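Long-range contacts in restriction endonuclease Hpy99I (Helicobacter pylori, PDB 3GOX), which cleaves double-stranded DNA at a pseudopalindromic target sequence as a type II restriction endonuclease of the beta-beta-alpha-Me class: residues A[30-34]-A[45-49]; A[127-132]-A[166-170]. One frame throughout, in Å; residues are numbered along the deposited sequence.

Interaction 1 (A[30-34]-A[45-49])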
ATOM      1  N   ASN A  30      28.401   6.779 -11.450  1.00 13.24           N
ATOM      2  CA  ASN A  30      27.354   7.293 -10.562  1.00 13.11           C
ATOM      3  C   ASN A  30      26.647   6.226  -9.748  1.00 12.74           C
ATOM      4  O   ASN A  30      25.739   6.531  -8.966  1.00 12.10           O
ATOM      5  CB  ASN A  30      26.340   8.173 -11.304  1.00 12.88           C
ATOM      6  CG  ASN A  30      26.981   9.375 -11.923  1.00 16.42           C
ATOM      7  OD1 ASN A  30      27.935   9.903 -11.381  1.00 19.10           O
ATOM      8  ND2 ASN A  30      26.482   9.797 -13.073  1.00 19.30           N
ATOM      9  N   SER A  31      27.131   4.990  -9.846  1.00 12.65           N
ATOM     10  CA  SER A  31      26.690   3.915  -8.944  1.00 12.44           C
ATOM     11  C   SER A  31      27.109   4.245  -7.533  1.00 12.49           C
ATOM     12  O   SER A  31      28.280   4.555  -7.302  1.00 12.60           O
ATOM     13  CB  SER A  31      27.314   2.591  -9.363  1.00 12.61           C
ATOM     14  OG  SER A  31      26.853   2.170 -10.636  1.00 12.67           O
ATOM     15  N   VAL A  32      26.172   4.172  -6.586  1.00 11.78           N
ATOM     16  CA  VAL A  32      26.435   4.432  -5.171  1.00 12.57           C
ATOM     17  C   VAL A  32      26.958   3.172  -4.504  1.00 12.30           C
ATOM     18  O   VAL A  32      26.425   2.073  -4.665  1.00 13.74           O
ATOM     19  CB  VAL A  32      25.169   4.927  -4.434  1.00 12.29           C
ATOM     20  CG1 VAL A  32      25.449   5.176  -2.930  1.00 13.14           C
ATOM     21  CG2 VAL A  32      24.674   6.202  -5.104  1.00 12.80           C
ATOM     22  N   GLY A  33      28.010   3.359  -3.719  1.00 13.23           N
ATOM     23  CA  GLY A  33      28.572   2.303  -2.896  1.00 13.77           C
ATOM     24  C   GLY A  33      28.840   2.783  -1.489  1.00 13.63           C
ATOM     25  O   GLY A  33      28.897   3.982  -1.218  1.00 13.35           O
ATOM     26  N   VAL A  34      28.982   1.816  -0.589  1.00 13.01           N
ATOM     27  CA  VAL A  34      29.378   2.069   0.796  1.00 13.58           C
ATOM     28  C   VAL A  34      30.774   1.453   1.031  1.00 12.74           C
ATOM     29  O   VAL A  34      31.096   0.344   0.555  1.00 12.91           O
ATOM     30  CB  VAL A  34      28.331   1.528   1.785  1.00 13.41           C
ATOM     31  CG1 VAL A  34      28.113   0.043   1.645  1.00 14.42           C
ATOM     32  CG2 VAL A  34      28.711   1.909   3.205  1.00 14.81           C
ATOM     33  N   VAL A  45      34.588  -1.516  -1.721  1.00 13.20           N
ATOM     34  CA  VAL A  45      33.316  -0.803  -1.818  1.00 12.77           C
ATOM     35  C   VAL A  45      32.212  -1.801  -2.157  1.00 13.02           C
ATOM     36  O   VAL A  45      32.359  -2.584  -3.088  1.00 13.87           O
ATOM     37  CB  VAL A  45      33.363   0.242  -2.947  1.00 12.57           C
ATOM     38  CG1 VAL A  45      32.039   1.000  -3.037  1.00 13.15           C
ATOM     39  CG2 VAL A  45      34.508   1.212  -2.767  1.00 14.25           C
ATOM     40  N   LEU A  46      31.123  -1.775  -1.403  1.00 12.74           N
ATOM     41  CA  LEU A  46      29.906  -2.531  -1.788  1.00 12.43           C
ATOM     42  C   LEU A  46      29.050  -1.619  -2.627  1.00 13.00           C
ATOM     43  O   LEU A  46      28.454  -0.653  -2.110  1.00 13.66           O
ATOM     44  CB  LEU A  46      29.109  -3.002  -0.566  1.00 12.84           C
ATOM     45  CG  LEU A  46      27.797  -3.713  -0.894  1.00 12.64           C
ATOM     46  CD1 LEU A  46      28.055  -4.959  -1.719  1.00 14.79           C
ATOM     47  CD2 LEU A  46      27.067  -4.077   0.385  1.00 13.37           C
ATOM     48  N   PHE A  47      28.983  -1.937  -3.916  1.00 13.03           N
ATOM     49  CA  PHE A  47      28.071  -1.239  -4.815  1.00 13.55           C
ATOM     50  C   PHE A  47      26.689  -1.858  -4.662  1.00 12.98           C
ATOM     51  O   PHE A  47      26.484  -3.039  -4.907  1.00 12.88           O
ATOM     52  CB  PHE A  47      28.615  -1.262  -6.235  1.00 12.99           C
ATOM     53  CG  PHE A  47      29.766  -0.341  -6.419  1.00 13.21           C
ATOM     54  CD1 PHE A  47      29.542   1.019  -6.485  1.00 13.88           C
ATOM     55  CD2 PHE A  47      31.069  -0.812  -6.483  1.00 14.51           C
ATOM     56  CE1 PHE A  47      30.594   1.900  -6.636  1.00 14.03           C
ATOM     57  CE2 PHE A  47      32.129   0.063  -6.634  1.00 14.13           C
ATOM     58  CZ  PHE A  47      31.899   1.424  -6.702  1.00 13.95           C
ATOM     59  N   ILE A  48      25.755  -1.037  -4.198  1.00 14.00           N
ATOM     60  CA  ILE A  48      24.520  -1.534  -3.598  1.00 15.00           C
ATOM     61  C   ILE A  48      23.541  -2.098  -4.635  1.00 14.70           C
ATOM     62  O   ILE A  48      22.913  -3.135  -4.390  1.00 15.85           O
ATOM     63  CB  ILE A  48      23.835  -0.442  -2.748  1.00 15.12           C
ATOM     64  CG1 ILE A  48      24.774  -0.025  -1.610  1.00 16.79           C
ATOM     65  CG2 ILE A  48      22.469  -0.918  -2.221  1.00 16.83           C
ATOM     66  CD1 ILE A  48      24.441   1.320  -1.009  1.00 18.85           C
ATOM     67  N   GLY A  49      23.447  -1.482  -5.816  1.00 14.11           N
ATOM     68  CA  GLY A  49      22.516  -1.970  -6.845  1.00 14.45           C
ATOM     69  C   GLY A  49      22.791  -3.397  -7.285  1.00 15.35           C
ATOM     70  O   GLY A  49      21.874  -4.225  -7.395  1.00 16.82           O
TER
HETATM   71  O   HOH W   1      24.852   0.958  -6.712  1.00 10.17           O
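Val34, Phe47 and Ile48 bury more surface than any other residues where two antiparallel strands of a beta hairpin meet. Val34 sits in a hydrogen-bonded pair with Leu46: Val34 N donates to Leu46 O and Leu46 N to Val34 O, both at 2.9 Å. Their side chains share one face of the sheet, with Val34 CG1 3.9 Å from Leu46 CB. One residue on, Phe47 faces Gly33 across a non-hydrogen-bonded pair (CA-CA 4.1 Å). A side chain at Gly33 would collide with Val45 CG1, so glycine lets the strands come this close. The Phe47 ring leans over the gap until CE1 lies 3.6 Å from Ser31 O, which meets it edge-on. Ile48 N extends the pairing with a bond to Val32 O (3.2 Å, 171°), and Ile48 CD1 reaches Val32 CG1 at 4.4 Å. Where the strand ends, a water bridges Val32 O (2.8 Å) and Gly49 N (3.0 Å). Val137 of the second subunit packs on Val34 and Ile48. Within the antiparallel sheet of the SH3-like domain, strand 17-20 flanks the hairpin next to 32-39 and strand 52-57 next to 42-47.

Interaction 2 (A[127-132]-A[166-170]); sequences MDEIAP and GREWI
Segment 127-132 leaves the C-terminal part of helix 121-128 through a type I beta turn from Asp128 to Ala131, then runs extended through Ala131 and Pro132; 166-170 is a beta strand broken at Arg167 (phi/psi -105/-112). Nearest CA pairs are Met127-Gly166 (7.0 Å) and Ala131-Trp169 (7.1 Å), too far apart for strand pairing. The one direct hydrogen bond runs from Trp169 NE1 to Met127 O (2.8 Å, 163°); this carbonyl also accepts from Ile130 N at 3.2 Å. CH-pi contacts cover one face of the indole (chi1 -75°, chi2 92°): Pro132 CD and Ala131 CA stand 3.6 and 4.0 Å from the centroid of the Trp169 five-membered ring. Apolar packing adds Ala131 CB to Trp169 CZ2 (3.5 Å). Over the opposite face lies Met127 CE (rotamer m, t, p), 4.2 Å from Trp169 CD1, while Met127 SD is 3.8 Å from Gly166 CA. Strands 155-159 and 166-171 with helix 172-180 are consistent with the beta-beta-alpha-Me motif, where Asp158 and Asn175 bind sodium; the indole joins the end of helix 121-128 to its second strand. In strand 155-159, His157 meets the Trp169 ring, hydrogen-bonding through NE2 to Asp128 OD1; helix 172-180 packs on Arg167 and Ile170.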
ATOM      1  N   MET A 127     -12.416  -7.043 -19.924  1.00 22.28           N
ATOM      2  CA  MET A 127     -12.677  -6.745 -18.509  1.00 22.19           C
ATOM      3  C   MET A 127     -13.750  -5.673 -18.346  1.00 22.25           C
ATOM      4  O   MET A 127     -14.544  -5.727 -17.414  1.00 21.50           O
ATOM      5  CB  MET A 127     -11.395  -6.309 -17.806  1.00 22.02           C
ATOM      6  CG  MET A 127     -10.390  -7.425 -17.683  1.00 21.73           C
ATOM      7  SD  MET A 127      -9.015  -6.975 -16.630  1.00 23.27           S
ATOM      8  CE  MET A 127      -9.731  -7.280 -15.011  1.00 22.27           C
ATOM      9  N   ASP A 128     -13.766  -4.705 -19.257  1.00 23.21           N
ATOM     10  CA  ASP A 128     -14.757  -3.631 -19.228  1.00 24.24           C
ATOM     11  C   ASP A 128     -16.186  -4.130 -19.421  1.00 24.39           C
ATOM     12  O   ASP A 128     -17.115  -3.567 -18.849  1.00 24.98           O
ATOM     13  CB  ASP A 128     -14.423  -2.551 -20.262  1.00 24.62           C
ATOM     14  CG  ASP A 128     -13.331  -1.609 -19.786  1.00 26.96           C
ATOM     15  OD1 ASP A 128     -13.014  -1.615 -18.577  1.00 28.35           O
ATOM     16  OD2 ASP A 128     -12.790  -0.853 -20.618  1.00 30.22           O
ATOM     17  N   GLU A 129     -16.355  -5.200 -20.193  1.00 24.07           N
ATOM     18  CA  GLU A 129     -17.682  -5.778 -20.435  1.00 24.38           C
ATOM     19  C   GLU A 129     -18.260  -6.491 -19.206  1.00 24.34           C
ATOM     20  O   GLU A 129     -19.472  -6.755 -19.146  1.00 25.33           O
ATOM     21  CB  GLU A 129     -17.642  -6.722 -21.640  1.00 24.47           C
ATOM     22  CG  GLU A 129     -17.567  -5.976 -22.974  1.00 25.12           C
ATOM     23  N   ILE A 130     -17.404  -6.781 -18.220  1.00 24.09           N
ATOM     24  CA  ILE A 130     -17.860  -7.390 -16.967  1.00 23.70           C
ATOM     25  C   ILE A 130     -17.525  -6.530 -15.744  1.00 23.52           C
ATOM     26  O   ILE A 130     -17.432  -7.033 -14.626  1.00 23.61           O
ATOM     27  CB  ILE A 130     -17.295  -8.811 -16.783  1.00 24.09           C
ATOM     28  CG1 ILE A 130     -15.761  -8.790 -16.733  1.00 24.47           C
ATOM     29  CG2 ILE A 130     -17.816  -9.720 -17.884  1.00 23.92           C
ATOM     30  CD1 ILE A 130     -15.162 -10.130 -16.395  1.00 25.92           C
ATOM     31  N   ALA A 131     -17.377  -5.230 -15.965  1.00 22.61           N
ATOM     32  CA  ALA A 131     -17.043  -4.293 -14.888  1.00 22.40           C
ATOM     33  C   ALA A 131     -18.187  -4.180 -13.881  1.00 21.88           C
ATOM     34  O   ALA A 131     -19.340  -4.019 -14.266  1.00 22.29           O
ATOM     35  CB  ALA A 131     -16.735  -2.935 -15.467  1.00 22.65           C
ATOM     36  N   PRO A 132     -17.875  -4.277 -12.580  1.00 20.72           N
ATOM     37  CA  PRO A 132     -18.882  -3.954 -11.570  1.00 20.57           C
ATOM     38  C   PRO A 132     -19.431  -2.540 -11.770  1.00 20.01           C
ATOM     39  O   PRO A 132     -18.648  -1.588 -11.862  1.00 20.44           O
ATOM     40  CB  PRO A 132     -18.085  -4.056 -10.260  1.00 20.49           C
ATOM     41  CG  PRO A 132     -17.035  -5.039 -10.568  1.00 21.05           C
ATOM     42  CD  PRO A 132     -16.610  -4.707 -11.953  1.00 20.80           C
ATOM     43  N   GLY A 166      -5.588  -9.910 -18.543  1.00 16.49           N
ATOM     44  CA  GLY A 166      -6.372  -9.554 -17.384  1.00 16.34           C
ATOM     45  C   GLY A 166      -6.420 -10.623 -16.313  1.00 16.41           C
ATOM     46  O   GLY A 166      -6.336 -11.819 -16.588  1.00 18.08           O
ATOM     47  N   ARG A 167      -6.521 -10.177 -15.070  1.00 16.51           N
ATOM     48  CA  ARG A 167      -6.876 -11.046 -13.959  1.00 16.27           C
ATOM     49  C   ARG A 167      -8.325 -10.707 -13.615  1.00 16.14           C
ATOM     50  O   ARG A 167      -9.189 -10.960 -14.441  1.00 16.82           O
ATOM     51  CB  ARG A 167      -5.874 -10.906 -12.810  1.00 16.84           C
ATOM     52  CG  ARG A 167      -4.466 -11.317 -13.265  1.00 16.25           C
ATOM     53  CD  ARG A 167      -3.528 -11.693 -12.128  1.00 16.50           C
ATOM     54  NE  ARG A 167      -3.003 -10.502 -11.471  1.00 17.54           N
ATOM     55  CZ  ARG A 167      -1.720 -10.173 -11.351  1.00 17.76           C
ATOM     56  NH1 ARG A 167      -0.752 -10.957 -11.812  1.00 19.39           N
ATOM     57  NH2 ARG A 167      -1.403  -9.040 -10.750  1.00 18.20           N
ATOM     58  N   GLU A 168      -8.598 -10.106 -12.460  1.00 16.18           N
ATOM     59  CA  GLU A 168      -9.970  -9.762 -12.062  1.00 16.36           C
ATOM     60  C   GLU A 168     -10.090  -8.315 -11.626  1.00 15.93           C
ATOM     61  O   GLU A 168      -9.080  -7.620 -11.401  1.00 16.68           O
ATOM     62  CB  GLU A 168     -10.466 -10.682 -10.934  1.00 16.80           C
ATOM     63  CG  GLU A 168     -10.483 -12.153 -11.340  1.00 18.89           C
ATOM     64  CD  GLU A 168     -10.758 -13.130 -10.204  1.00 21.42           C
ATOM     65  OE1 GLU A 168     -11.362 -12.741  -9.181  1.00 24.20           O
ATOM     66  OE2 GLU A 168     -10.394 -14.320 -10.362  1.00 25.10           O
ATOM     67  N   TRP A 169     -11.340  -7.868 -11.529  1.00 15.56           N
ATOM     68  CA  TRP A 169     -11.675  -6.634 -10.851  1.00 15.24           C
ATOM     69  C   TRP A 169     -11.481  -6.849  -9.364  1.00 15.14           C
ATOM     70  O   TRP A 169     -12.089  -7.740  -8.772  1.00 15.35           O
ATOM     71  CB  TRP A 169     -13.119  -6.211 -11.150  1.00 15.11           C
ATOM     72  CG  TRP A 169     -13.278  -5.644 -12.530  1.00 16.04           C
ATOM     73  CD1 TRP A 169     -13.613  -6.321 -13.666  1.00 16.69           C
ATOM     74  CD2 TRP A 169     -13.103  -4.272 -12.917  1.00 16.75           C
ATOM     75  NE1 TRP A 169     -13.651  -5.460 -14.731  1.00 17.46           N
ATOM     76  CE2 TRP A 169     -13.356  -4.192 -14.300  1.00 17.82           C
ATOM     77  CE3 TRP A 169     -12.778  -3.098 -12.217  1.00 18.55           C
ATOM     78  CZ2 TRP A 169     -13.277  -2.992 -15.005  1.00 18.46           C
ATOM     79  CZ3 TRP A 169     -12.694  -1.907 -12.916  1.00 18.43           C
ATOM     80  CH2 TRP A 169     -12.947  -1.860 -14.297  1.00 19.53           C
ATOM     81  N   ILE A 170     -10.620  -6.019  -8.768  1.00 14.89           N
ATOM     82  CA  ILE A 170     -10.291  -6.098  -7.347  1.00 14.87           C
ATOM     83  C   ILE A 170     -10.235  -4.668  -6.789  1.00 14.22           C
ATOM     84  O   ILE A 170     -10.175  -3.684  -7.546  1.00 14.83           O
ATOM     85  CB  ILE A 170      -8.934  -6.843  -7.074  1.00 14.71           C
ATOM     86  CG1 ILE A 170      -7.744  -6.124  -7.725  1.00 13.82           C
ATOM     87  CG2 ILE A 170      -9.004  -8.311  -7.546  1.00 14.49           C
ATOM     88  CD1 ILE A 170      -6.388  -6.767  -7.390  1.00 14.53           C
TER

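From the N terminus, the chain first completes interaction 1, a short hairpin closure within the SH3-like domain, with ten intervening residues that are mostly strand. It then passes through the first four-cysteine zinc site and helix 108-115 before interaction 2 opens at the end of helix 121-128. That contact closes a longer loop of 33 residues, carrying strands 137-139, 146-148 and 155-159 together with Cys140 and Cys143 of the second zinc site. The two loops follow in series, neither nesting nor crossing. The centres of the two contacts are about 43 Å apart, on opposite sides of the chain's centre, and the contacts do not touch, yet both reach the second subunit.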